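Local coordinates for protein phosphatase Slingshot homolog 2 (Homo sapiens, PDB 2NT2), which dephosphorylates phosphoserine, phosphothreonine and phosphotyrosine in proteins, activates cofilin and so regulates actin filament dynamics, here represented by its catalytic domain, at residues Y107-N110 against L111-Y115; N21-D24 against L25-R28. The protein carries 1 engineered substitution. All coordinates share one frame; numbering follows the deposited sequence.

Interaction 1 (Y107-N110 against L111-Y115); sequences YGWN and LDRAY
R113 folds back from the first turn of helix 111-121 along the chain that leads into it, its guanidinium lying against the amide of N110. The two flat groups are stacked, their planes 28° apart, with OD1 of N110 over one face of the guanidinium, near its rim, and NH1 of R113 3.7 Å from CG of N110. The arginine chain is bent at chi2 (134°) and chi3 (116°), both away from staggered values, so its exact course is less certain; NE comes to 3.7 Å from CA of W109. The W109 side chain crosses that of R113 at about a right angle and reaches A114 with the six-membered part of its indole, CE3 standing 3.9 Å from CA of A114. CB of Y107 lies over one face of the indole, and Y117 meets the W109 ring edge-to-face. Behind this surface layer, L111 is buried among I100, M104 and L135. A114 N donates to N110 O at 2.9 Å, though that oxygen is crowded in the model and its place less sure. N110 takes the N-cap position without a side-chain capping bond. G108, with positive phi, is the first residue to leave the helical conformation after helix 94-107. The whole is a tight helix-loop-helix connection in the dual-specificity phosphatase domain.

Interaction 2 (N21-D24 against L25-R28); sequences NLED and LQNR
N21-D24 runs without a break into L25-R28 through the short helix 22-27, with N21 at its N-cap; the amides of L25, Q26, N27 and R28 bond in turn to the carbonyl oxygens of N21, L22, E23 and D24. The straightest of these i to i+4 bonds runs from Q26 N to L22 O, 2.8 Å long with an angle of 170° at the hydrogen. An asparagine N-cap opens the helix: OD1 of N21 accepts from D24 N at 3.0 Å, the donor standing above the carbonyl plane. With CG anti to its backbone N (chi1 -176°), the N21 amide is swung toward the first turn, where OD1 can take this amide hydrogen. On the outer surface E23 and Q26 run side by side, and the N27 amide lies close to E23 O, its CG 3.1 Å away, without a side-chain hydrogen bond to it. L25, the buried member, faces I33 of strand 30-35, while Q26 touches R31. D24 and R28 form an i to i+4 salt bridge beside P4. The arginine chain is extended from CG to NE, and NE donates a bent bond of 2.8 Å to OD2 of D24, which lies at the guanidinium edge, near its plane. A methionine in place of R28 would probably leave the D24 carboxylate without its charged mate and free to turn. NE meets OD2 on the syn side, 28° out of the carboxylate plane.

How the interactions relate
Both contacts are local, and both include the residue at the start of a helix (N110 and N21), but only N21 caps with its side chain; they lie on opposite sides of the chain's centre within one phosphatase catalytic domain. Their centres are 29 Å apart and their nearest atoms about 15 Å, so they do not touch. Interaction 2 comes first along the chain, in the short helix 22-27 that leads into strand 30-35 of the central mixed sheet. Interaction 1 follows much later, after strand 83-87, where helix 94-107 gives way to helix 111-121, itself packed on helix 129-143. Neither adjoins the active-site position; they belong to the framework of the domain, one beside the sheet and the other in the helical layer.

Interaction 1 (Y107-N110 against L111-Y115)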
loop_
_atom_site.group_PDB
_atom_site.type_symbol
_atom_site.label_atom_id
_atom_site.label_comp_id
_atom_site.label_asym_id
_atom_site.label_seq_id
_atom_site.Cartn_x
_atom_site.Cartn_y
_atom_site.Cartn_z
ATOM N N TYR A 107 8.506 -8.524 6.967
ATOM C CA TYR A 107 9.099 -9.861 6.905
ATOM C C TYR A 107 10.614 -9.803 6.782
ATOM O O TYR A 107 11.273 -10.839 6.690
ATOM C CB TYR A 107 8.468 -10.677 5.770
ATOM C CG TYR A 107 6.950 -10.671 5.849
ATOM C CD1 TYR A 107 6.190 -10.166 4.804
ATOM C CD2 TYR A 107 6.279 -11.156 6.965
ATOM C CE1 TYR A 107 4.808 -10.157 4.876
ATOM C CE2 TYR A 107 4.900 -11.149 7.043
ATOM C CZ TYR A 107 4.164 -10.646 5.988
ATOM O OH TYR A 107 2.790 -10.633 6.054
ATOM N N GLY A 108 11.151 -8.586 6.800
ATOM C CA GLY A 108 12.577 -8.337 6.739
ATOM C C GLY A 108 13.177 -8.736 5.404
ATOM O O GLY A 108 14.300 -9.233 5.322
ATOM N N TRP A 109 12.417 -8.504 4.342
ATOM C CA TRP A 109 12.796 -8.860 2.987
ATOM C C TRP A 109 13.737 -7.861 2.335
ATOM O O TRP A 109 13.589 -6.653 2.509
ATOM C CB TRP A 109 11.504 -8.981 2.158
ATOM C CG TRP A 109 10.804 -10.284 2.397
ATOM C CD1 TRP A 109 11.176 -11.271 3.260
ATOM C CD2 TRP A 109 9.605 -10.730 1.759
ATOM N NE1 TRP A 109 10.282 -12.311 3.199
ATOM C CE2 TRP A 109 9.306 -12.003 2.284
ATOM C CE3 TRP A 109 8.757 -10.176 0.799
ATOM C CZ2 TRP A 109 8.192 -12.733 1.874
ATOM C CZ3 TRP A 109 7.655 -10.897 0.394
ATOM C CH2 TRP A 109 7.382 -12.163 0.932
ATOM N N ASN A 110 14.699 -8.351 1.561
ATOM C CA ASN A 110 15.520 -7.473 0.729
ATOM C C ASN A 110 14.626 -6.686 -0.225
ATOM O O ASN A 110 13.506 -7.114 -0.506
ATOM C CB ASN A 110 16.532 -8.282 -0.077
ATOM C CG ASN A 110 17.780 -8.627 0.704
ATOM O OD1 ASN A 110 17.879 -8.335 1.898
ATOM N ND2 ASN A 110 18.731 -9.256 0.022
ATOM N N LEU A 111 15.100 -5.551 -0.738
ATOM C CA LEU A 111 14.253 -4.758 -1.626
ATOM C C LEU A 111 13.915 -5.521 -2.900
ATOM O O LEU A 111 12.742 -5.586 -3.286
ATOM C CB LEU A 111 14.899 -3.425 -1.972
ATOM C CG LEU A 111 14.242 -2.639 -3.113
ATOM C CD1 LEU A 111 12.754 -2.440 -2.867
ATOM C CD2 LEU A 111 14.955 -1.303 -3.291
ATOM N N ASP A 112 14.918 -6.068 -3.586
ATOM C CA ASP A 112 14.604 -6.784 -4.823
ATOM C C ASP A 112 13.669 -7.959 -4.559
ATOM O O ASP A 112 12.744 -8.174 -5.343
ATOM C CB ASP A 112 15.902 -7.222 -5.501
ATOM C CG ASP A 112 16.505 -6.049 -6.264
ATOM O OD1 ASP A 112 16.415 -4.900 -5.787
ATOM O OD2 ASP A 112 17.049 -6.283 -7.369
ATOM N N ARG A 113 13.910 -8.626 -3.454
ATOM C CA ARG A 113 13.072 -9.624 -2.818
ATOM C C ARG A 113 11.595 -9.220 -2.822
ATOM O O ARG A 113 10.752 -9.898 -3.399
ATOM C CB ARG A 113 13.506 -9.778 -1.365
ATOM C CG ARG A 113 13.721 -11.165 -0.808
ATOM C CD ARG A 113 15.030 -11.217 -0.036
ATOM N NE ARG A 113 14.862 -11.493 1.393
ATOM C CZ ARG A 113 15.841 -11.930 2.167
ATOM N NH1 ARG A 113 17.052 -12.152 1.667
ATOM N NH2 ARG A 113 15.621 -12.161 3.454
ATOM N N ALA A 114 11.299 -8.121 -2.143
ATOM C CA ALA A 114 9.945 -7.613 -1.952
ATOM C C ALA A 114 9.395 -7.018 -3.239
ATOM O O ALA A 114 8.261 -7.292 -3.626
ATOM C CB ALA A 114 9.918 -6.574 -0.839
ATOM N N TYR A 115 10.199 -6.203 -3.928
ATOM C CA TYR A 115 9.740 -5.662 -5.211
ATOM C C TYR A 115 9.366 -6.807 -6.155
ATOM O O TYR A 115 8.288 -6.792 -6.741
ATOM C CB TYR A 115 10.803 -4.772 -5.843
ATOM C CG TYR A 115 10.448 -4.216 -7.200
ATOM C CD1 TYR A 115 9.715 -3.040 -7.320
ATOM C CD2 TYR A 115 10.840 -4.856 -8.369
ATOM C CE1 TYR A 115 9.383 -2.518 -8.558
ATOM C CE2 TYR A 115 10.514 -4.344 -9.615
ATOM C CZ TYR A 115 9.786 -3.176 -9.703
ATOM O OH TYR A 115 9.462 -2.667 -10.940
#

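Interaction 2 (N21-D24 against L25-R28)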
loop_
_atom_site.group_PDB
_atom_site.type_symbol
_atom_site.label_atom_id
_atom_site.label_comp_id
_atom_site.label_asym_id
_atom_site.label_seq_id
_atom_site.Cartn_x
_atom_site.Cartn_y
_atom_site.Cartn_z
ATOM N N ASN A 21 -15.516 -0.185 -5.240
ATOM C CA ASN A 21 -16.315 -1.391 -5.481
ATOM C C ASN A 21 -16.648 -2.101 -4.176
ATOM O O ASN A 21 -15.993 -3.075 -3.819
ATOM C CB ASN A 21 -15.569 -2.315 -6.435
ATOM C CG ASN A 21 -16.339 -3.548 -6.845
ATOM O OD1 ASN A 21 -17.186 -4.049 -6.111
ATOM N ND2 ASN A 21 -16.023 -4.070 -8.024
ATOM N N LEU A 22 -17.657 -1.609 -3.471
ATOM C CA LEU A 22 -17.971 -2.007 -2.104
ATOM C C LEU A 22 -18.136 -3.514 -1.947
ATOM O O LEU A 22 -17.489 -4.144 -1.110
ATOM C CB LEU A 22 -19.228 -1.286 -1.621
ATOM C CG LEU A 22 -19.878 -1.730 -0.314
ATOM C CD1 LEU A 22 -18.885 -1.739 0.834
ATOM C CD2 LEU A 22 -21.055 -0.824 0.032
ATOM N N GLU A 23 -19.026 -4.081 -2.752
ATOM C CA GLU A 23 -19.330 -5.504 -2.692
ATOM C C GLU A 23 -18.061 -6.329 -2.870
ATOM O O GLU A 23 -17.869 -7.340 -2.200
ATOM C CB GLU A 23 -20.351 -5.856 -3.764
ATOM C CG GLU A 23 -21.647 -6.490 -3.344
ATOM C CD GLU A 23 -22.165 -6.114 -1.976
ATOM O OE1 GLU A 23 -21.743 -6.760 -0.981
ATOM O OE2 GLU A 23 -22.988 -5.181 -1.863
ATOM N N ASP A 24 -17.180 -5.906 -3.783
ATOM C CA ASP A 24 -15.950 -6.668 -3.982
ATOM C C ASP A 24 -15.133 -6.720 -2.687
ATOM O O ASP A 24 -14.665 -7.776 -2.274
ATOM C CB ASP A 24 -15.092 -6.069 -5.096
ATOM C CG ASP A 24 -13.898 -6.959 -5.401
ATOM O OD1 ASP A 24 -14.065 -7.932 -6.167
ATOM O OD2 ASP A 24 -12.790 -6.705 -4.882
ATOM N N LEU A 25 -14.989 -5.561 -2.073
ATOM C CA LEU A 25 -14.259 -5.333 -0.844
ATOM C C LEU A 25 -14.847 -6.132 0.316
ATOM O O LEU A 25 -14.133 -6.827 1.042
ATOM C CB LEU A 25 -14.279 -3.837 -0.487
ATOM C CG LEU A 25 -13.424 -2.937 -1.382
ATOM C CD1 LEU A 25 -13.391 -1.511 -0.866
ATOM C CD2 LEU A 25 -12.017 -3.507 -1.497
ATOM N N GLN A 26 -16.163 -6.014 0.475
ATOM C CA GLN A 26 -16.853 -6.723 1.548
ATOM C C GLN A 26 -16.642 -8.227 1.418
ATOM O O GLN A 26 -16.303 -8.910 2.382
ATOM C CB GLN A 26 -18.343 -6.375 1.536
ATOM C CG GLN A 26 -19.031 -6.600 2.870
ATOM C CD GLN A 26 -20.340 -5.846 2.997
ATOM O OE1 GLN A 26 -21.367 -6.279 2.474
ATOM N NE2 GLN A 26 -20.313 -4.721 3.702
ATOM N N ASN A 27 -16.820 -8.742 0.206
ATOM C CA ASN A 27 -16.683 -10.164 -0.070
ATOM C C ASN A 27 -15.270 -10.669 0.200
ATOM O O ASN A 27 -15.070 -11.803 0.636
ATOM C CB ASN A 27 -17.071 -10.473 -1.517
ATOM C CG ASN A 27 -18.556 -10.300 -1.767
ATOM O OD1 ASN A 27 -19.339 -10.093 -0.842
ATOM N ND2 ASN A 27 -18.944 -10.371 -3.034
ATOM N N ARG A 28 -14.276 -9.826 -0.071
ATOM C CA ARG A 28 -12.893 -10.231 0.145
ATOM C C ARG A 28 -12.508 -10.128 1.613
ATOM O O ARG A 28 -11.396 -10.499 1.988
ATOM C CB ARG A 28 -11.944 -9.393 -0.713
ATOM C CG ARG A 28 -12.153 -9.590 -2.203
ATOM C CD ARG A 28 -11.276 -8.639 -3.007
ATOM N NE ARG A 28 -11.232 -8.980 -4.420
ATOM C CZ ARG A 28 -10.483 -9.949 -4.932
ATOM N NH1 ARG A 28 -9.712 -10.675 -4.130
ATOM N NH2 ARG A 28 -10.498 -10.197 -6.234
#